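Local coordinates for protein iron transport multicopper oxidase FET3 (Saccharomyces cerevisiae, PDB 1ZPU) that oxidises ferrous iron to ferric iron with four copper ions and molecular oxygen, supplying the permease for high-affinity iron uptake, and also oxidises cuprous copper, at residues K20-I25 / Y112-K117; D185-L190 / T237-T242; E308-E313 / Q402-D407; F372-D377 / L477-F482. One frame throughout, in Å; residues are numbered along the deposited sequence.

Contact 1. Residues K20-I25 / Y112-K117; sequences KSRPVI and YEDGMK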
# COMPACT_ATOMS: atom_id res chain seq x y z
N LYS A 20 20.64 -6.24 15.43
CA LYS A 20 19.95 -5.62 16.56
C LYS A 20 18.81 -6.50 17.03
O LYS A 20 17.83 -6.69 16.32
CB LYS A 20 19.40 -4.25 16.15
CG LYS A 20 19.63 -3.15 17.17
CD LYS A 20 18.92 -3.40 18.50
CE LYS A 20 19.21 -2.30 19.53
NZ LYS A 20 18.69 -0.98 19.08
N SER A 21 18.94 -7.05 18.24
CA SER A 21 17.79 -7.71 18.84
C SER A 21 16.84 -6.62 19.32
O SER A 21 17.24 -5.67 19.99
CB SER A 21 18.16 -8.69 19.95
OG SER A 21 17.30 -9.83 19.88
N ARG A 22 15.59 -6.76 18.95
CA ARG A 22 14.69 -5.65 18.90
C ARG A 22 13.27 -6.22 18.93
O ARG A 22 13.02 -7.27 18.33
CB ARG A 22 14.98 -4.95 17.58
CG ARG A 22 14.13 -3.81 17.24
CD ARG A 22 13.66 -3.96 15.83
NE ARG A 22 12.20 -3.86 15.82
CZ ARG A 22 11.51 -2.99 15.11
NH1 ARG A 22 12.13 -2.14 14.29
NH2 ARG A 22 10.19 -2.97 15.19
N PRO A 23 12.34 -5.58 19.66
CA PRO A 23 10.98 -6.12 19.69
C PRO A 23 10.29 -5.99 18.33
O PRO A 23 10.37 -4.95 17.69
CB PRO A 23 10.26 -5.25 20.74
CG PRO A 23 11.31 -4.55 21.47
CD PRO A 23 12.48 -4.40 20.52
N VAL A 24 9.63 -7.06 17.91
CA VAL A 24 8.84 -7.06 16.70
C VAL A 24 7.42 -7.54 17.03
O VAL A 24 7.21 -8.17 18.08
CB VAL A 24 9.50 -7.94 15.58
CG1 VAL A 24 10.86 -7.40 15.21
CG2 VAL A 24 9.63 -9.37 16.02
N ILE A 25 6.46 -7.25 16.15
CA ILE A 25 5.07 -7.69 16.36
C ILE A 25 4.85 -9.15 15.91
O ILE A 25 4.96 -9.48 14.73
CB ILE A 25 4.02 -6.77 15.69
CG1 ILE A 25 4.37 -5.30 15.91
CG2 ILE A 25 2.64 -7.05 16.29
CD1 ILE A 25 3.31 -4.32 15.44
N TYR A 112 2.66 -1.78 10.84
CA TYR A 112 3.20 -2.81 9.93
C TYR A 112 4.72 -2.81 9.71
O TYR A 112 5.31 -3.87 9.51
CB TYR A 112 2.41 -3.00 8.62
CG TYR A 112 2.80 -2.16 7.42
CD1 TYR A 112 3.88 -2.49 6.60
CD2 TYR A 112 2.02 -1.06 7.06
CE1 TYR A 112 4.20 -1.72 5.47
CE2 TYR A 112 2.32 -0.29 5.96
CZ TYR A 112 3.39 -0.62 5.16
OH TYR A 112 3.63 0.20 4.08
N GLU A 113 5.37 -1.65 9.76
CA GLU A 113 6.84 -1.61 9.78
C GLU A 113 7.41 -2.43 10.91
O GLU A 113 8.49 -2.97 10.78
CB GLU A 113 7.41 -0.19 9.85
CG GLU A 113 7.70 0.42 8.48
CD GLU A 113 9.04 0.02 7.87
OE1 GLU A 113 9.44 -1.17 7.85
OE2 GLU A 113 9.71 0.93 7.37
N ASP A 114 6.70 -2.52 12.02
CA ASP A 114 7.20 -3.27 13.16
C ASP A 114 6.86 -4.76 13.07
O ASP A 114 6.93 -5.48 14.07
CB ASP A 114 6.71 -2.64 14.47
CG ASP A 114 7.42 -1.30 14.78
OD1 ASP A 114 8.49 -1.01 14.19
OD2 ASP A 114 6.89 -0.52 15.62
N GLY A 115 6.49 -5.22 11.87
CA GLY A 115 6.44 -6.65 11.58
C GLY A 115 5.09 -7.25 11.20
O GLY A 115 5.05 -8.39 10.71
N MET A 116 4.01 -6.51 11.43
CA MET A 116 2.64 -7.04 11.23
C MET A 116 2.22 -6.97 9.76
O MET A 116 1.48 -6.06 9.34
CB MET A 116 1.64 -6.33 12.14
CG MET A 116 0.27 -6.90 12.14
SD MET A 116 -0.72 -6.13 13.47
CE MET A 116 -2.36 -6.59 12.97
N LYS A 117 2.68 -7.94 8.98
CA LYS A 117 2.49 -7.94 7.54
C LYS A 117 2.86 -9.32 6.98
O LYS A 117 3.70 -10.03 7.55
CB LYS A 117 3.34 -6.86 6.88
CG LYS A 117 4.84 -7.02 7.12
CD LYS A 117 5.60 -5.70 6.97
CE LYS A 117 7.07 -5.92 6.56
NZ LYS A 117 7.89 -4.69 6.82
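Arg22 and Asp114 meet at about a right angle, the end of the arginine reaching across to the carboxylate. Arg22 NH2 lies 2.8 Å from Asp114 OD1 in a salt bridge, with OD1 close to the guanidinium plane; the two flat groups stand 74° apart, and the nitrogen comes in from above the carboxylate plane. Arg22 CG is anti to the backbone N (chi1 176°), and further bends turn the guanidinium back over its own strand, where NE donates to Pro23 O at 2.8 Å. With NH1 bonded to Tyr143 O and Asp114 OD2 to Val147 N, each charged group is held by more than one bond. An alanine at Arg22 would probably leave the buried Asp114 charge without its cationic mate and Tyr143 O without this donor.

Next along the strand, Ile25 N bonds to Asp114 O at 2.8 Å. The isoleucine side chain crosses that of Asp114, CG1 lying 3.8 Å from Asp114 CB, and its CD1 goes on to Met116 CB at 4.2 Å. Gly115 follows with a phi of 118°, where a CB would crowd Asp114 O and face Ile25; Met116 centres an inverse gamma turn. The arrangement belongs to the cupredoxin-type sandwich of the first plastocyanin-like domain: the loop from strand 100-105 to strand 117-123, which carries the type 3 copper ligand His107, is tied to edge strand 22-27 of the facing sheet.

Contact 2. Residues D185-L190 / T237-T242; sequences DTTYLL and TVLVHT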
# COMPACT_ATOMS: atom_id res chain seq x y z
N ASP A 185 17.82 -25.30 -15.47
CA ASP A 185 16.82 -25.39 -16.55
C ASP A 185 15.40 -25.48 -16.00
O ASP A 185 14.66 -26.42 -16.30
CB ASP A 185 17.13 -26.57 -17.48
CG ASP A 185 16.19 -26.64 -18.68
OD1 ASP A 185 15.87 -25.57 -19.24
OD2 ASP A 185 15.75 -27.76 -19.05
N THR A 186 15.02 -24.51 -15.19
CA THR A 186 13.71 -24.52 -14.56
C THR A 186 13.11 -23.11 -14.62
O THR A 186 13.81 -22.12 -14.43
CB THR A 186 13.78 -25.05 -13.11
OG1 THR A 186 14.34 -26.37 -13.12
CG2 THR A 186 12.41 -25.12 -12.47
N THR A 187 11.83 -23.04 -14.93
CA THR A 187 11.12 -21.78 -14.93
C THR A 187 10.46 -21.59 -13.57
O THR A 187 9.62 -22.40 -13.16
CB THR A 187 10.05 -21.72 -16.04
OG1 THR A 187 10.67 -21.79 -17.33
CG2 THR A 187 9.24 -20.42 -15.94
N TYR A 188 10.85 -20.52 -12.88
CA TYR A 188 10.28 -20.18 -11.58
C TYR A 188 9.33 -19.01 -11.72
O TYR A 188 9.64 -18.02 -12.39
CB TYR A 188 11.38 -19.81 -10.59
CG TYR A 188 12.16 -21.00 -10.09
CD1 TYR A 188 13.21 -21.53 -10.84
CD2 TYR A 188 11.84 -21.60 -8.87
CE1 TYR A 188 13.94 -22.63 -10.37
CE2 TYR A 188 12.54 -22.70 -8.40
CZ TYR A 188 13.59 -23.21 -9.15
OH TYR A 188 14.29 -24.29 -8.68
N LEU A 189 8.17 -19.12 -11.08
CA LEU A 189 7.30 -17.96 -10.89
C LEU A 189 7.73 -17.26 -9.59
O LEU A 189 7.60 -17.80 -8.49
CB LEU A 189 5.83 -18.35 -10.88
CG LEU A 189 4.81 -17.21 -10.92
CD1 LEU A 189 4.66 -16.66 -12.32
CD2 LEU A 189 3.46 -17.64 -10.38
N LEU A 190 8.26 -16.06 -9.74
CA LEU A 190 8.82 -15.33 -8.63
C LEU A 190 7.93 -14.13 -8.34
O LEU A 190 7.83 -13.21 -9.16
CB LEU A 190 10.25 -14.92 -8.99
CG LEU A 190 11.26 -14.54 -7.92
CD1 LEU A 190 12.59 -14.25 -8.56
CD2 LEU A 190 10.81 -13.34 -7.16
N THR A 237 5.08 -9.76 -10.30
CA THR A 237 5.29 -11.20 -10.46
C THR A 237 6.03 -11.44 -11.77
O THR A 237 5.68 -10.89 -12.82
CB THR A 237 3.98 -11.98 -10.43
OG1 THR A 237 3.26 -11.68 -9.23
CG2 THR A 237 4.25 -13.48 -10.49
N VAL A 238 7.04 -12.30 -11.70
CA VAL A 238 8.07 -12.37 -12.70
C VAL A 238 8.43 -13.83 -12.96
O VAL A 238 8.55 -14.64 -12.01
CB VAL A 238 9.29 -11.53 -12.20
CG1 VAL A 238 10.61 -12.21 -12.44
CG2 VAL A 238 9.25 -10.12 -12.76
N LEU A 239 8.57 -14.19 -14.23
CA LEU A 239 9.10 -15.48 -14.62
C LEU A 239 10.62 -15.38 -14.71
O LEU A 239 11.15 -14.40 -15.25
CB LEU A 239 8.54 -15.90 -15.99
CG LEU A 239 7.08 -16.35 -16.17
CD1 LEU A 239 6.70 -16.31 -17.63
CD2 LEU A 239 6.86 -17.74 -15.61
N VAL A 240 11.31 -16.39 -14.18
CA VAL A 240 12.77 -16.47 -14.24
C VAL A 240 13.14 -17.88 -14.67
O VAL A 240 12.73 -18.85 -14.02
CB VAL A 240 13.42 -16.14 -12.88
CG1 VAL A 240 14.90 -16.47 -12.89
CG2 VAL A 240 13.23 -14.67 -12.54
N HIS A 241 13.89 -18.00 -15.75
CA HIS A 241 14.33 -19.31 -16.21
C HIS A 241 15.81 -19.50 -15.91
O HIS A 241 16.66 -18.68 -16.32
CB HIS A 241 14.01 -19.53 -17.69
CG HIS A 241 14.17 -20.96 -18.14
ND1 HIS A 241 13.34 -21.98 -17.70
CD2 HIS A 241 15.05 -21.54 -18.99
CE1 HIS A 241 13.72 -23.12 -18.26
NE2 HIS A 241 14.74 -22.88 -19.05
N THR A 242 16.11 -20.57 -15.19
CA THR A 242 17.46 -20.86 -14.71
C THR A 242 18.33 -21.49 -15.80
O THR A 242 17.82 -22.10 -16.75
CB THR A 242 17.42 -21.75 -13.44
OG1 THR A 242 16.84 -23.02 -13.75
CG2 THR A 242 16.60 -21.08 -12.33
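Leu239 pushes its CD2 methyl into the hollow between Thr187 and Leu189 on the neighbouring strand, 3.6 Å from Thr187 CG2 and 4.1 Å from Leu189 CD1. Leu189 answers with its own bump: its CG is anti to the backbone N (chi1 -170°), and CD1 comes up against Thr237 CG2 at 3.7 Å. The result is an interlocked row, Thr187, Leu239, Leu189, Thr237, taken from the two strands in turn. At the end of this face the His241 ring lies between two polar groups, with ND1 2.7 Å from Thr187 OG1 in a hydrogen bond and NE2 donating to Asp185 OD1 at 2.9 Å. The Asp185 side chain runs alongside the histidine, its carboxylate turned 88° from the ring.

On the other face Leu190 CD1 touches Val240 CG2 at 4.1 Å, and both side chains reach Ile205 of the opposing sheet. Thr242 fills the space by Tyr188 with its CG2, 3.6 Å from CE1, while its OG1 accepts from Thr186 N at 2.8 Å and also bonds to Gln183 O. An alanine at Thr242 would probably leave Thr186 N without its acceptor and open a gap beside the Tyr188 ring. Antiparallel backbone bonds pair Tyr188 with Val240 and Leu190 with Val238. The pair belongs to the six-stranded sheet of the second plastocyanin-like domain, with the Ile205 face turned into the interior of a cupredoxin beta sandwich.

Contact 3. Residues E308-E313 / Q402-D407; sequences EAIYGE and QTIQRD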
# COMPACT_ATOMS: atom_id res chain seq x y z
N GLU A 308 -8.67 -3.67 -21.50
CA GLU A 308 -9.82 -2.81 -21.31
C GLU A 308 -9.49 -1.45 -21.91
O GLU A 308 -8.49 -0.83 -21.57
CB GLU A 308 -10.17 -2.71 -19.81
CG GLU A 308 -10.92 -3.94 -19.26
CD GLU A 308 -10.96 -4.02 -17.71
OE1 GLU A 308 -10.53 -3.05 -17.02
OE2 GLU A 308 -11.43 -5.06 -17.18
N ALA A 309 -10.33 -0.98 -22.83
CA ALA A 309 -10.13 0.32 -23.45
C ALA A 309 -10.19 1.44 -22.40
O ALA A 309 -10.91 1.32 -21.41
CB ALA A 309 -11.16 0.54 -24.51
N ILE A 310 -9.43 2.50 -22.63
CA ILE A 310 -9.47 3.68 -21.77
C ILE A 310 -10.91 4.15 -21.56
O ILE A 310 -11.68 4.20 -22.51
CB ILE A 310 -8.59 4.85 -22.32
CG1 ILE A 310 -8.64 6.07 -21.38
CG2 ILE A 310 -8.95 5.18 -23.78
CD1 ILE A 310 -7.69 7.20 -21.75
N TYR A 311 -11.28 4.46 -20.32
CA TYR A 311 -12.64 4.90 -20.03
C TYR A 311 -12.91 6.22 -20.71
O TYR A 311 -12.00 7.03 -20.87
CB TYR A 311 -12.86 5.05 -18.54
CG TYR A 311 -12.82 3.75 -17.78
CD1 TYR A 311 -11.94 3.58 -16.71
CD2 TYR A 311 -13.66 2.69 -18.12
CE1 TYR A 311 -11.90 2.39 -16.00
CE2 TYR A 311 -13.62 1.49 -17.43
CZ TYR A 311 -12.74 1.36 -16.37
OH TYR A 311 -12.70 0.18 -15.67
N GLY A 312 -14.17 6.43 -21.10
CA GLY A 312 -14.61 7.67 -21.74
C GLY A 312 -14.47 8.88 -20.83
O GLY A 312 -14.01 8.78 -19.70
N GLU A 313 -14.90 10.03 -21.33
CA GLU A 313 -14.76 11.27 -20.57
C GLU A 313 -15.28 11.15 -19.13
O GLU A 313 -16.38 10.63 -18.91
CB GLU A 313 -15.37 12.46 -21.32
CG GLU A 313 -14.59 12.88 -22.58
CD GLU A 313 -13.15 13.34 -22.28
OE1 GLU A 313 -12.91 14.57 -22.34
OE2 GLU A 313 -12.27 12.49 -22.01
N GLN A 402 -6.95 2.66 -14.01
CA GLN A 402 -6.22 2.84 -15.27
C GLN A 402 -5.24 4.00 -15.14
O GLN A 402 -5.64 5.10 -14.76
CB GLN A 402 -7.18 3.12 -16.44
CG GLN A 402 -8.26 2.07 -16.63
CD GLN A 402 -9.02 2.20 -17.95
OE1 GLN A 402 -9.13 3.29 -18.52
NE2 GLN A 402 -9.57 1.08 -18.43
N THR A 403 -3.97 3.74 -15.44
CA THR A 403 -2.96 4.79 -15.43
C THR A 403 -2.87 5.38 -16.82
O THR A 403 -2.34 4.75 -17.73
CB THR A 403 -1.58 4.23 -15.07
OG1 THR A 403 -1.66 3.51 -13.83
CG2 THR A 403 -0.58 5.35 -14.92
N ILE A 404 -3.39 6.59 -16.98
CA ILE A 404 -3.45 7.20 -18.32
C ILE A 404 -2.38 8.27 -18.57
O ILE A 404 -2.04 8.54 -19.73
CB ILE A 404 -4.86 7.72 -18.65
CG1 ILE A 404 -5.22 8.92 -17.79
CG2 ILE A 404 -5.90 6.61 -18.46
CD1 ILE A 404 -6.31 9.74 -18.37
N GLN A 405 -1.87 8.88 -17.50
CA GLN A 405 -0.67 9.74 -17.58
C GLN A 405 0.13 9.67 -16.29
O GLN A 405 -0.43 9.67 -15.19
CB GLN A 405 -1.00 11.20 -17.90
CG GLN A 405 0.22 12.13 -17.77
CD GLN A 405 0.06 13.48 -18.47
OE1 GLN A 405 -0.22 13.55 -19.67
NE2 GLN A 405 0.28 14.55 -17.72
N ARG A 406 1.45 9.60 -16.44
CA ARG A 406 2.37 9.73 -15.33
C ARG A 406 3.63 10.43 -15.81
O ARG A 406 4.56 9.79 -16.33
CB ARG A 406 2.71 8.36 -14.75
CG ARG A 406 3.64 8.47 -13.56
CD ARG A 406 4.79 7.52 -13.72
NE ARG A 406 4.66 6.47 -12.74
CZ ARG A 406 4.98 5.20 -12.93
NH1 ARG A 406 5.46 4.80 -14.11
NH2 ARG A 406 4.81 4.33 -11.93
N ASP A 407 3.67 11.74 -15.63
CA ASP A 407 4.70 12.59 -16.25
C ASP A 407 6.12 12.29 -15.72
O ASP A 407 6.28 11.62 -14.70
CB ASP A 407 4.30 14.07 -16.09
CG ASP A 407 4.83 14.96 -17.20
OD1 ASP A 407 5.59 14.50 -18.08
OD2 ASP A 407 4.49 16.17 -17.20
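Ile310 and Gln402 bring their backbones no nearer than 7.3 Å between CA atoms, and no backbone hydrogen bond joins the irregular segment 308-313 to strand 402-406. The gap is spanned by the extended side chain of Gln402. Gln402 NE2 donates to Ala309 O at 3.3 Å, nearly straight at nitrogen (169°) but arriving above that carbonyl plane, and its OE1 accepts from Tyr311 N at 3.0 Å. The same amide lies flat on the Tyr311 ring, the two planes 14° apart, with Gln402 NE2 3.6 Å above one face and displaced toward the rim.

Beside this, Ile310 CD1 rests on Ile404 CG2 at 3.8 Å, the two isoleucines crossing at about a right angle. Ile404 and Gln405 both face Val448 in a classic beta bulge of strand 401-406. Ile310 is also bonded through its backbone to Glu431, which gives the segment a further attachment.

Chemically, Gln402 offers the loop a donor and an acceptor much as a neighbouring peptide group would. Because Ala309 presents a carbonyl and Tyr311 an N-H, this favours one rotation of the amide, since a flip would probably set oxygen against oxygen and N-H against N-H.

Contact 4. Residues F372-D377 / L477-F482; sequences FILEKD and LVEDPF. With NAG (2-acetamido-2-deoxy-beta-D-glucopyranose), chain B.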
# COMPACT_ATOMS: atom_id res chain seq x y z
N PHE A 372 -15.01 12.66 -0.67
CA PHE A 372 -15.72 12.88 -1.92
C PHE A 372 -16.79 11.81 -2.09
O PHE A 372 -16.58 10.65 -1.70
CB PHE A 372 -14.77 12.80 -3.10
CG PHE A 372 -13.72 13.85 -3.09
CD1 PHE A 372 -12.58 13.71 -2.28
CD2 PHE A 372 -13.84 14.98 -3.89
CE1 PHE A 372 -11.60 14.68 -2.27
CE2 PHE A 372 -12.86 15.96 -3.89
CZ PHE A 372 -11.74 15.81 -3.07
N ILE A 373 -17.92 12.19 -2.67
CA ILE A 373 -18.97 11.22 -2.96
C ILE A 373 -19.00 10.89 -4.45
O ILE A 373 -19.02 11.78 -5.29
CB ILE A 373 -20.35 11.69 -2.47
CG1 ILE A 373 -20.27 12.03 -0.99
CG2 ILE A 373 -21.40 10.60 -2.72
CD1 ILE A 373 -21.56 12.57 -0.42
N LEU A 374 -18.97 9.60 -4.75
CA LEU A 374 -18.98 9.14 -6.13
C LEU A 374 -20.35 8.57 -6.50
O LEU A 374 -20.95 7.87 -5.69
CB LEU A 374 -17.90 8.08 -6.35
CG LEU A 374 -16.48 8.31 -5.81
CD1 LEU A 374 -15.65 7.07 -6.07
CD2 LEU A 374 -15.80 9.55 -6.40
N GLU A 375 -20.82 8.87 -7.71
CA GLU A 375 -22.16 8.47 -8.16
C GLU A 375 -22.24 7.06 -8.74
O GLU A 375 -21.24 6.50 -9.19
CB GLU A 375 -22.73 9.47 -9.17
CG GLU A 375 -23.03 10.86 -8.61
CD GLU A 375 -24.11 10.88 -7.52
OE1 GLU A 375 -25.19 10.27 -7.71
OE2 GLU A 375 -23.87 11.53 -6.48
N LYS A 376 -23.46 6.52 -8.74
CA LYS A 376 -23.76 5.11 -9.05
C LYS A 376 -22.77 4.36 -9.93
O LYS A 376 -22.19 3.38 -9.49
CB LYS A 376 -25.21 4.88 -9.53
CG LYS A 376 -25.96 6.11 -10.11
CD LYS A 376 -27.26 5.68 -10.82
CE LYS A 376 -27.87 6.81 -11.66
NZ LYS A 376 -26.85 7.48 -12.52
N ASP A 377 -22.57 4.80 -11.17
CA ASP A 377 -21.61 4.10 -12.04
C ASP A 377 -20.63 5.03 -12.74
O ASP A 377 -20.04 4.66 -13.76
CB ASP A 377 -22.34 3.24 -13.09
CG ASP A 377 -22.52 1.78 -12.66
OD1 ASP A 377 -21.58 1.20 -12.06
OD2 ASP A 377 -23.60 1.21 -12.95
N LEU A 477 -12.95 8.34 -0.32
CA LEU A 477 -13.94 8.21 -1.39
C LEU A 477 -15.15 7.40 -0.93
O LEU A 477 -15.00 6.26 -0.51
CB LEU A 477 -13.31 7.54 -2.61
CG LEU A 477 -12.16 8.28 -3.29
CD1 LEU A 477 -11.72 7.51 -4.51
CD2 LEU A 477 -12.54 9.70 -3.70
N VAL A 478 -16.33 7.99 -0.99
CA VAL A 478 -17.55 7.27 -0.66
C VAL A 478 -18.28 6.97 -1.97
O VAL A 478 -18.84 7.88 -2.61
CB VAL A 478 -18.44 8.08 0.31
CG1 VAL A 478 -19.73 7.34 0.61
CG2 VAL A 478 -17.70 8.36 1.59
N GLU A 479 -18.26 5.71 -2.37
CA GLU A 479 -18.87 5.25 -3.61
C GLU A 479 -20.35 4.92 -3.40
O GLU A 479 -20.68 4.13 -2.52
CB GLU A 479 -18.14 4.01 -4.07
CG GLU A 479 -18.01 3.87 -5.55
CD GLU A 479 -16.73 3.13 -5.92
OE1 GLU A 479 -15.65 3.55 -5.45
OE2 GLU A 479 -16.81 2.13 -6.68
N ASP A 480 -21.21 5.48 -4.24
CA ASP A 480 -22.67 5.56 -3.99
C ASP A 480 -23.13 4.98 -2.65
O ASP A 480 -23.42 3.79 -2.53
CB ASP A 480 -23.52 5.02 -5.17
CG ASP A 480 -23.38 3.53 -5.37
OD1 ASP A 480 -22.33 2.97 -5.01
OD2 ASP A 480 -24.34 2.92 -5.89
N PRO A 481 -23.17 5.85 -1.62
CA PRO A 481 -23.61 5.47 -0.28
C PRO A 481 -24.97 4.79 -0.28
O PRO A 481 -25.24 3.99 0.60
CB PRO A 481 -23.70 6.81 0.46
CG PRO A 481 -23.67 7.86 -0.61
CD PRO A 481 -22.83 7.28 -1.69
N PHE A 482 -25.82 5.09 -1.27
CA PHE A 482 -27.12 4.43 -1.36
C PHE A 482 -26.96 2.97 -1.78
O PHE A 482 -27.68 2.10 -1.29
CB PHE A 482 -28.08 5.17 -2.29
CG PHE A 482 -28.44 6.56 -1.81
CD1 PHE A 482 -28.44 7.63 -2.70
CD2 PHE A 482 -28.76 6.80 -0.48
CE1 PHE A 482 -28.76 8.92 -2.27
CE2 PHE A 482 -29.08 8.08 -0.04
CZ PHE A 482 -29.08 9.14 -0.94
C1 NAG B . -26.38 13.16 -5.06
C2 NAG B . -26.38 14.54 -5.73
C3 NAG B . -27.44 14.74 -6.84
C4 NAG B . -28.34 13.54 -7.20
C5 NAG B . -28.06 12.26 -6.39
C6 NAG B . -28.47 10.98 -7.10
C7 NAG B . -25.63 16.21 -4.05
C8 NAG B . -26.05 16.80 -2.73
N2 NAG B . -26.59 15.57 -4.72
O3 NAG B . -26.83 15.25 -8.02
O4 NAG B . -29.69 13.93 -7.06
O5 NAG B . -26.69 12.18 -6.03
O6 NAG B . -28.68 9.97 -6.11
O7 NAG B . -24.48 16.34 -4.47
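Val478 bonds through both its N and its O to the parallel strand, between Phe372 and Leu374; its bridge partner is Ile373. Val478 N donates to Phe372 O at 2.8 Å and Leu374 N to Val478 O at 2.7 Å; beyond them a weak bond runs from Asp480 N to Leu374 O. Phe372 CB meets Leu477 CD2 at 3.9 Å. Leu374 CD1 lies against the bent chain of Glu479, 3.6 Å from OE1. On the reverse face Ile373 turns CG2 toward Pro481 CD, 3.8 Å away, the two side chains crossing at about a right angle.

One shell out, the Glu479 carboxylate is held by Asn455 N and His399 NE2, while Phe451 and Ile318 pack on the Leu477 side. Asp480 occupies the N-cap position, where strand 474-479 gives way to helix 481-486. At the surface Glu375 approaches the glycan on Asn360, and the edge of the Phe482 ring faces sugar O6, with CE1 4.0 Å from it.

Chemically, the buried Glu479 carboxylate lies on the Leu374 face, while the Asn360 sugar sits apart from it, by Glu375 and Phe482. With both oxygens so satisfied, the contacts are consistent with an ionised Glu479 beside the leucine methyl.

In the fold
Contacts 1, 2 and 4 lie in the first, second and third plastocyanin-like domains, segment 402-407 of contact 3 also in the third. Contacts 1 and 4 sit on opposite sides of the chain's centre, centres 37 Å apart, yet both come near type 3 ligands of the copper cluster shared by the first and third domains: the side chain of Met116 is about 7 Å from that of His105, and that of Leu477 about 8 Å from that of His397. Contacts 3 and 4 are the closest pair, nearest atoms about 8 Å apart, and their segments alternate along the chain. Contacts 2 and 3 lie away from the copper sites, contact 2 centred 30 Å from contact 1 and 42 Å from contact 4.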